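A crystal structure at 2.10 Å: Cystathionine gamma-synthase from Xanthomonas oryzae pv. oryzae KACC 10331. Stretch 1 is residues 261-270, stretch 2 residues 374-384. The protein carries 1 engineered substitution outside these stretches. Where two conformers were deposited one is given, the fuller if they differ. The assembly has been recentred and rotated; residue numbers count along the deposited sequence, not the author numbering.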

# COMPACT_ATOMS: atom_id res chain seq x y z
N ALA C 261 13.78 -5.44 19.31
CA ALA C 261 13.84 -6.89 19.12
C ALA C 261 14.84 -7.21 18.03
O ALA C 261 15.57 -8.22 18.14
CB ALA C 261 12.50 -7.44 18.77
N ARG C 262 14.87 -6.41 16.95
CA ARG C 262 15.86 -6.61 15.88
C ARG C 262 17.30 -6.36 16.40
O ARG C 262 18.21 -7.22 16.17
CB ARG C 262 15.59 -5.69 14.67
CG ARG C 262 14.37 -6.17 13.90
CD ARG C 262 14.03 -5.33 12.66
NE ARG C 262 13.43 -4.05 13.02
CZ ARG C 262 14.02 -2.87 12.85
NH1 ARG C 262 15.27 -2.81 12.41
NH2 ARG C 262 13.35 -1.75 13.09
N LEU C 263 17.52 -5.28 17.07
CA LEU C 263 18.91 -4.89 17.54
C LEU C 263 19.44 -5.94 18.54
O LEU C 263 20.67 -6.15 18.61
CB LEU C 263 18.85 -3.50 18.18
CG LEU C 263 18.80 -2.37 17.15
CD1 LEU C 263 18.54 -1.05 17.84
CD2 LEU C 263 20.03 -2.30 16.23
N ARG C 264 18.62 -6.56 19.34
CA ARG C 264 19.17 -7.63 20.25
C ARG C 264 19.81 -8.73 19.41
O ARG C 264 20.90 -9.13 19.71
CB ARG C 264 18.09 -8.27 21.09
CG ARG C 264 17.52 -7.31 22.14
CD ARG C 264 16.35 -8.13 22.62
NE ARG C 264 15.46 -7.41 23.46
CZ ARG C 264 15.01 -7.85 24.63
NH1 ARG C 264 15.46 -8.97 25.11
NH2 ARG C 264 14.20 -7.11 25.34
N VAL C 265 19.19 -9.13 18.31
CA VAL C 265 19.76 -10.21 17.47
C VAL C 265 20.93 -9.63 16.66
O VAL C 265 21.95 -10.31 16.53
CB VAL C 265 18.69 -10.85 16.60
CG1 VAL C 265 19.32 -11.92 15.73
CG2 VAL C 265 17.56 -11.38 17.45
N HIS C 266 20.78 -8.42 16.05
CA HIS C 266 21.85 -7.83 15.24
C HIS C 266 23.12 -7.85 16.12
O HIS C 266 24.21 -8.19 15.64
CB HIS C 266 21.53 -6.35 14.88
CG HIS C 266 20.57 -6.12 13.78
ND1 HIS C 266 20.89 -6.42 12.47
CD2 HIS C 266 19.41 -5.43 13.76
CE1 HIS C 266 19.87 -6.05 11.72
NE2 HIS C 266 18.97 -5.42 12.47
N GLN C 267 23.02 -7.38 17.34
CA GLN C 267 24.25 -7.18 18.17
C GLN C 267 24.82 -8.54 18.66
O GLN C 267 26.08 -8.68 18.74
CB GLN C 267 23.95 -6.24 19.32
CG GLN C 267 23.76 -4.82 18.84
CD GLN C 267 23.61 -3.86 19.99
OE1 GLN C 267 24.48 -2.99 20.26
NE2 GLN C 267 22.50 -4.00 20.68
N GLU C 268 23.98 -9.51 18.94
CA GLU C 268 24.44 -10.90 19.25
C GLU C 268 25.24 -11.43 18.06
O GLU C 268 26.35 -11.93 18.24
CB GLU C 268 23.26 -11.79 19.56
CG GLU C 268 23.69 -13.18 19.89
CD GLU C 268 22.61 -14.25 20.12
OE1 GLU C 268 22.92 -15.48 20.06
OE2 GLU C 268 21.48 -13.89 20.44
N ASN C 269 24.75 -11.23 16.85
CA ASN C 269 25.44 -11.72 15.64
C ASN C 269 26.77 -10.99 15.45
O ASN C 269 27.78 -11.63 15.15
CB ASN C 269 24.57 -11.57 14.39
CG ASN C 269 23.45 -12.59 14.38
OD1 ASN C 269 23.51 -13.61 15.11
ND2 ASN C 269 22.49 -12.36 13.50
N ALA C 270 26.78 -9.68 15.65
CA ALA C 270 27.99 -8.87 15.43
C ALA C 270 29.09 -9.25 16.43
O ALA C 270 30.24 -9.41 16.01
CB ALA C 270 27.66 -7.40 15.54
N SER C 374 27.15 -5.20 7.07
CA SER C 374 25.92 -4.80 7.79
C SER C 374 25.28 -6.11 8.25
O SER C 374 24.73 -6.83 7.41
CB SER C 374 24.99 -3.99 6.96
OG SER C 374 23.75 -3.79 7.63
N ILE C 375 25.44 -6.45 9.51
CA ILE C 375 25.07 -7.78 10.03
C ILE C 375 23.59 -7.77 10.37
O ILE C 375 23.11 -6.88 11.11
CB ILE C 375 26.00 -8.13 11.19
CG1 ILE C 375 27.41 -8.32 10.60
CG2 ILE C 375 25.51 -9.37 11.94
CD1 ILE C 375 28.47 -8.10 11.59
N GLY C 376 22.90 -8.71 9.76
CA GLY C 376 21.45 -8.87 9.93
C GLY C 376 21.08 -9.77 11.10
O GLY C 376 21.89 -9.90 12.09
N ILE C 377 19.86 -10.32 11.04
CA ILE C 377 19.27 -11.12 12.12
C ILE C 377 19.05 -12.58 11.73
O ILE C 377 18.30 -13.30 12.49
CB ILE C 377 17.99 -10.47 12.60
CG1 ILE C 377 16.87 -10.51 11.57
CG2 ILE C 377 18.32 -9.09 13.06
CD1 ILE C 377 15.57 -10.06 12.12
N GLU C 378 19.80 -13.05 10.76
CA GLU C 378 19.86 -14.49 10.44
C GLU C 378 20.47 -15.22 11.64
O GLU C 378 21.10 -14.58 12.47
CB GLU C 378 20.78 -14.72 9.23
CG GLU C 378 20.28 -14.07 7.96
CD GLU C 378 20.80 -12.68 7.66
OE1 GLU C 378 21.35 -12.08 8.56
OE2 GLU C 378 20.57 -12.18 6.55
N SER C 379 20.50 -16.54 11.63
CA SER C 379 21.06 -17.24 12.82
C SER C 379 22.58 -17.11 12.79
O SER C 379 23.23 -17.26 11.69
CB SER C 379 20.59 -18.63 12.89
OG SER C 379 21.28 -19.35 11.91
N ALA C 380 23.15 -16.79 13.95
CA ALA C 380 24.61 -16.64 14.07
C ALA C 380 25.32 -17.83 13.42
O ALA C 380 26.35 -17.65 12.73
CB ALA C 380 24.98 -16.53 15.52
N GLU C 381 24.84 -19.04 13.64
CA GLU C 381 25.57 -20.24 13.11
C GLU C 381 25.75 -20.13 11.59
O GLU C 381 26.85 -20.50 11.10
CB GLU C 381 24.93 -21.56 13.52
CG GLU C 381 23.59 -21.92 12.88
CD GLU C 381 22.89 -23.13 13.51
OE1 GLU C 381 23.10 -24.25 12.99
OE2 GLU C 381 22.05 -22.95 14.44
N ASP C 382 24.71 -19.72 10.86
CA ASP C 382 24.76 -19.65 9.37
C ASP C 382 25.70 -18.55 8.94
O ASP C 382 26.49 -18.78 8.02
CB ASP C 382 23.38 -19.45 8.76
CG ASP C 382 22.45 -20.64 8.92
OD1 ASP C 382 22.99 -21.80 8.90
OD2 ASP C 382 21.19 -20.42 9.09
N LEU C 383 25.58 -17.35 9.51
CA LEU C 383 26.49 -16.25 9.13
C LEU C 383 27.93 -16.68 9.35
O LEU C 383 28.76 -16.37 8.49
CB LEU C 383 26.19 -14.99 9.93
CG LEU C 383 24.77 -14.49 9.73
CD1 LEU C 383 24.58 -13.14 10.42
CD2 LEU C 383 24.44 -14.38 8.22
N LEU C 384 28.24 -17.40 10.43
CA LEU C 384 29.65 -17.82 10.70
C LEU C 384 30.12 -18.91 9.70
O LEU C 384 31.25 -18.82 9.19
CB LEU C 384 29.77 -18.35 12.12
CG LEU C 384 29.57 -17.34 13.24
CD1 LEU C 384 29.51 -18.09 14.56
CD2 LEU C 384 30.70 -16.35 13.28
O HOH W 1 21.49 -15.19 15.66

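A loop with no regular backbone pairing can still be held firmly against a helix if polar side chains of the helix satisfy the loop's carbonyl groups; this contact in cystathionine gamma-synthase is a compact example. Residues 261-270 are helical throughout, and the segment that packs against them lies more than a hundred residues away in sequence.

Ile375 meets the helix in two ways. Its carbonyl O accepts a short hydrogen bond from His266 ND1 (2.6 Å), lying near the plane of the imidazole ring, so ND1 carries a proton. Its side chain, directed toward the helix, packs with CG2 3.4 Å from Asn269 CB and CD1 4.1 Å from Ala270 CB.

Gly376 follows with its carbonyl O 2.9 Å from Asn269 ND2, a well-aligned hydrogen bond. A CB modelled at this glycine would point away from the helix and come within 2.7 Å of Glu378 OE1, so the obstacle to a side chain here lies within the loop itself.

Ile377 then covers the histidine. Its CG2 sits 3.6 Å from the centroid of the His266 ring and almost on the ring normal, a CH-pi contact over one face, while the ring's edge is engaged by Ile375. Ile377 CB also packs 3.7 Å from Val265 CG1.

The CA-to-CB bond of Glu378 points away from the helix, yet its carbonyl O accepts the second hydrogen bond from Asn269 ND2 (2.8 Å). One amide nitrogen thus ties down two carbonyls of the loop.

Ser379 occupies the N-cap position, and the helix begins at Ala380, whose CB approaches Asn269 OD1 to 3.3 Å. A water completes the junction, donating to Asn269 OD1 (2.6 Å) and accepting from Ala380 N (2.9 Å). One turn on, Leu383 CD1 reaches within 3.8 Å of Asn269 ND2.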